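Local coordinates for hypothetical Thioesterase Protein SP_1851 (Streptococcus pneumoniae serotype 4, PDB 4XY5) that probably hydrolyses the thioester bond of acyl-CoA-like substrates, as a PaaI-type member of the hotdog-fold thioesterases, at residues 48-51 with 52-55; 95-99 with 100-104. The protein carries 1 engineered substitution. One frame throughout, in Å; residues are numbered along the deposited sequence.

Overall arrangement
Interactions 1 and 2 sit in two different elements of the hotdog fold. Interaction 1 lies in the first half of the central helix 47-64, about 5 Å from the centre of the chain. Interaction 2 is the turn end of the hairpin formed by strands 87-97 and 101-109, about 17 Å from that centre. Their centres are 20 Å apart. Their nearest atoms stay about 7 Å apart, with no touch. The hairpin still touches the helix: Met104 of interaction 2 packs on Ser58, Val61 and Val62, further along it. Interaction 1 holds the engineered Ala55, which packs on His46 of a second subunit. Interaction 2 borders a third and a fourth subunit.

Interaction 1 (48-51 with 52-55); sequences GYLF and TLCA. Engineered in segment 52-55: Ala55 (natural residue Asp).
Residues 48-51 and 52-55 form one continuous run of alpha-helix, with CA atoms of Leu50 and Leu53 5.2 Å apart. Four backbone bonds of the i to i+4 kind link the two halves. Ala55 N to Phe51 O is the shortest, at 2.8 Å. Cys54 N to Leu50 O is the longest, at 3.2 Å. The Gly48 carbonyl has two donors. Thr52 N and Thr52 OG1 both reach Gly48 O at 2.9 Å, from opposite faces of the carbonyl plane. The hydroxyl can fold back because OG1 stands beside its own backbone N (chi1 -64°). Thr52 OG1 also makes a weak hydrogen bond to Thr52 OG1 of the second subunit.

This is the central helix of the hotdog fold, wrapped by the antiparallel sheet, and all eight residues are buried. Tyr49 and Leu53 lie one turn apart. Leu53 CG sits over one face of the Tyr49 ring, 4.2 Å from its centroid, in a CH-pi contact. The methyl CD1 of Leu53 reaches the hydroxyl end of the ring, 3.6 Å from Tyr49 CZ. Both side chains also pack on Leu88 of strand 87-97. Phe51 holds CG anti to its backbone N (chi1 180°), and the ring's CE2 comes 4.0 Å from CB of the engineered Ala55, an Asp in the natural protein. That ring stacks on Phe51 of the second subunit, whose His46 packs on Ala55.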
loop_
_atom_site.group_PDB
_atom_site.type_symbol
_atom_site.label_atom_id
_atom_site.label_comp_id
_atom_site.label_asym_id
_atom_site.label_seq_id
_atom_site.Cartn_x
_atom_site.Cartn_y
_atom_site.Cartn_z
ATOM N N GLY A 48 14.581 1.991 -4.010
ATOM C CA GLY A 48 14.925 1.158 -2.868
ATOM C C GLY A 48 15.748 1.909 -1.836
ATOM O O GLY A 48 15.592 1.720 -0.631
ATOM N N TYR A 49 16.652 2.752 -2.314
ATOM C CA TYR A 49 17.410 3.638 -1.436
ATOM C C TYR A 49 16.475 4.546 -0.655
ATOM O O TYR A 49 16.564 4.635 0.574
ATOM C CB TYR A 49 18.412 4.465 -2.261
ATOM C CG TYR A 49 18.931 5.735 -1.609
ATOM C CD1 TYR A 49 20.009 5.708 -0.735
ATOM C CD2 TYR A 49 18.364 6.972 -1.918
ATOM C CE1 TYR A 49 20.488 6.885 -0.153
ATOM C CE2 TYR A 49 18.836 8.142 -1.350
ATOM C CZ TYR A 49 19.896 8.094 -0.474
ATOM O OH TYR A 49 20.361 9.261 0.093
ATOM N N LEU A 50 15.554 5.199 -1.358
ATOM C CA LEU A 50 14.612 6.101 -0.699
ATOM C C LEU A 50 13.755 5.342 0.310
ATOM O O LEU A 50 13.532 5.816 1.407
ATOM C CB LEU A 50 13.706 6.798 -1.727
ATOM C CG LEU A 50 14.416 7.748 -2.699
ATOM C CD1 LEU A 50 13.413 8.236 -3.747
ATOM C CD2 LEU A 50 14.981 8.902 -1.915
ATOM N N PHE A 51 13.283 4.158 -0.066
ATOM C CA PHE A 51 12.498 3.355 0.871
ATOM C C PHE A 51 13.319 3.003 2.099
ATOM O O PHE A 51 12.826 3.041 3.234
ATOM C CB PHE A 51 11.996 2.075 0.209
ATOM C CG PHE A 51 11.177 1.198 1.126
ATOM C CD1 PHE A 51 9.798 1.299 1.155
ATOM C CD2 PHE A 51 11.799 0.266 1.957
ATOM C CE1 PHE A 51 9.045 0.482 1.990
ATOM C CE2 PHE A 51 11.071 -0.541 2.793
ATOM C CZ PHE A 51 9.676 -0.440 2.816
ATOM N N THR A 52 14.576 2.627 1.883
ATOM C CA THR A 52 15.385 2.198 3.003
ATOM C C THR A 52 15.626 3.365 3.975
ATOM O O THR A 52 15.618 3.171 5.190
ATOM C CB THR A 52 16.728 1.589 2.515
ATOM O OG1 THR A 52 16.449 0.393 1.760
ATOM C CG2 THR A 52 17.645 1.235 3.698
ATOM N N LEU A 53 15.824 4.566 3.445
ATOM C CA LEU A 53 15.898 5.746 4.313
ATOM C C LEU A 53 14.646 5.816 5.194
ATOM O O LEU A 53 14.745 5.992 6.408
ATOM C CB LEU A 53 16.043 7.031 3.496
ATOM C CG LEU A 53 17.280 7.207 2.609
ATOM C CD1 LEU A 53 17.257 8.567 1.923
ATOM C CD2 LEU A 53 18.585 7.054 3.411
ATOM N N CYS A 54 13.474 5.632 4.590
ATOM C CA CYS A 54 12.222 5.727 5.343
ATOM C C CYS A 54 12.077 4.610 6.380
ATOM O O CYS A 54 11.624 4.848 7.508
ATOM C CB CYS A 54 11.012 5.695 4.403
ATOM S SG CYS A 54 10.905 7.128 3.346
ATOM N N ALA A 55 12.447 3.390 5.997
ATOM C CA ALA A 55 12.282 2.245 6.894
ATOM C C ALA A 55 13.187 2.337 8.110
ATOM O O ALA A 55 12.791 1.984 9.226
ATOM C CB ALA A 55 12.542 0.939 6.153
#

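Interaction 2 (95-99 with 100-104); sequences VHQGR and TTCVM
A beta hairpin brings His96 of strand 87-97 against Val103 of strand 101-109, in the sheet of the hotdog fold. The two strands run antiparallel, and the chain turns back through Gly98, Arg99 and Thr100. A classic beta bulge interrupts the pairing, because Val95 and His96 both face Val103. Their two N-H groups converge on one carbonyl. Val95 N reaches Val103 O at 2.8 Å, nearly in line with the carbonyl bond. His96 N approaches Val103 O in the carbonyl plane, on a lone pair, at a longer 3.3 Å. The return bond, Val103 N to His96 O, is 2.9 Å and fairly straight, at 166°. Closer to the turn, Gly98 N bonds to Thr101 O at 2.9 Å, but this bond is more bent, at 134°.

The side chains divide between the two faces of the sheet. His96 and Val103 share one face, where their CB atoms stand 4.1 Å apart. Val95 joins this pair from the bulge. Its CG2 meets Val103 CG1 at 3.7 Å, where the two side chains cross obliquely. Leu79 of a third subunit packs on both His96 and Val103, and Lys118 of that subunit touches Val95. Toward the turn, Thr100 packs on Phe124 of a fourth subunit. Beyond strand 101-109 the sheet continues with strand 115-127, which bonds through its backbone to Cys102 and Met104.

Gln97 and Cys102 form the non-hydrogen-bonded pair on the other face. Gln97 CG stands anti to the backbone N (chi1 -170°), which lays its second methylene beside the sulfur: Gln97 CG lies 3.8 Å from Cys102 SG.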
loop_
_atom_site.group_PDB
_atom_site.type_symbol
_atom_site.label_atom_id
_atom_site.label_comp_id
_atom_site.label_asym_id
_atom_site.label_seq_id
_atom_site.Cartn_x
_atom_site.Cartn_y
_atom_site.Cartn_z
ATOM N N VAL A 95 1.971 8.073 14.000
ATOM C CA VAL A 95 0.648 8.667 13.898
ATOM C C VAL A 95 -0.345 7.872 14.715
ATOM O O VAL A 95 -1.371 8.403 15.148
ATOM C CB VAL A 95 0.166 8.763 12.437
ATOM C CG1 VAL A 95 1.089 9.654 11.653
ATOM C CG2 VAL A 95 0.089 7.396 11.818
ATOM N N HIS A 96 -0.034 6.607 14.956
ATOM C CA HIS A 96 -0.911 5.792 15.780
ATOM C C HIS A 96 -0.118 4.793 16.588
ATOM O O HIS A 96 0.659 4.000 16.044
ATOM C CB HIS A 96 -1.958 5.059 14.925
ATOM C CG HIS A 96 -2.829 4.137 15.716
ATOM N ND1 HIS A 96 -3.865 4.591 16.504
ATOM C CD2 HIS A 96 -2.807 2.792 15.861
ATOM C CE1 HIS A 96 -4.446 3.564 17.099
ATOM N NE2 HIS A 96 -3.824 2.460 16.725
ATOM N N GLN A 97 -0.317 4.834 17.901
ATOM C CA GLN A 97 0.336 3.877 18.783
ATOM C C GLN A 97 -0.705 2.963 19.395
ATOM O O GLN A 97 -1.370 3.329 20.368
ATOM C CB GLN A 97 1.134 4.590 19.876
ATOM C CG GLN A 97 2.024 3.658 20.673
ATOM C CD GLN A 97 2.922 4.398 21.640
ATOM O OE1 GLN A 97 3.031 5.622 21.589
ATOM N NE2 GLN A 97 3.570 3.655 22.526
ATOM N N GLY A 98 -0.862 1.786 18.800
ATOM C CA GLY A 98 -1.787 0.789 19.304
ATOM C C GLY A 98 -1.084 -0.143 20.271
ATOM O O GLY A 98 0.066 0.088 20.646
ATOM N N ARG A 99 -1.770 -1.203 20.679
ATOM C CA ARG A 99 -1.186 -2.152 21.618
ATOM C C ARG A 99 -0.198 -3.102 20.945
ATOM O O ARG A 99 0.923 -3.263 21.416
ATOM C CB ARG A 99 -2.286 -2.947 22.330
ATOM C CG ARG A 99 -2.879 -2.204 23.516
ATOM C CD ARG A 99 -3.834 -3.064 24.334
ATOM N NE ARG A 99 -3.420 -3.095 25.737
ATOM C CZ ARG A 99 -3.641 -2.112 26.605
ATOM N NH1 ARG A 99 -4.277 -1.014 26.216
ATOM N NH2 ARG A 99 -3.220 -2.221 27.860
ATOM N N THR A 100 -0.597 -3.725 19.843
ATOM C CA THR A 100 0.286 -4.670 19.158
ATOM C C THR A 100 0.994 -4.057 17.949
ATOM O O THR A 100 2.007 -4.579 17.478
ATOM C CB THR A 100 -0.487 -5.918 18.685
ATOM O OG1 THR A 100 -1.632 -5.510 17.927
ATOM C CG2 THR A 100 -0.940 -6.755 19.875
ATOM N N THR A 101 0.452 -2.955 17.444
ATOM C CA THR A 101 0.954 -2.358 16.213
ATOM C C THR A 101 1.090 -0.848 16.330
ATOM O O THR A 101 0.370 -0.196 17.088
ATOM C CB THR A 101 0.027 -2.663 15.010
ATOM O OG1 THR A 101 -1.311 -2.271 15.332
ATOM C CG2 THR A 101 0.038 -4.146 14.658
ATOM N N CYS A 102 2.024 -0.297 15.563
ATOM C CA CYS A 102 2.169 1.139 15.428
ATOM C C CYS A 102 2.121 1.516 13.956
ATOM O O CYS A 102 2.536 0.735 13.094
ATOM C CB CYS A 102 3.480 1.624 16.031
ATOM S SG CYS A 102 3.504 1.657 17.827
ATOM N N VAL A 103 1.628 2.712 13.674
ATOM C CA VAL A 103 1.666 3.228 12.312
ATOM C C VAL A 103 2.534 4.479 12.243
ATOM O O VAL A 103 2.281 5.452 12.950
ATOM C CB VAL A 103 0.261 3.553 11.787
ATOM C CG1 VAL A 103 0.353 4.061 10.346
ATOM C CG2 VAL A 103 -0.630 2.313 11.878
ATOM N N MET A 104 3.562 4.436 11.400
ATOM C CA MET A 104 4.507 5.546 11.255
ATOM C C MET A 104 4.334 6.208 9.902
ATOM O O MET A 104 4.272 5.509 8.895
ATOM C CB MET A 104 5.964 5.070 11.372
ATOM C CG MET A 104 6.234 3.948 12.366
ATOM S SD MET A 104 5.648 4.396 13.994
ATOM C CE MET A 104 6.443 3.229 15.059
#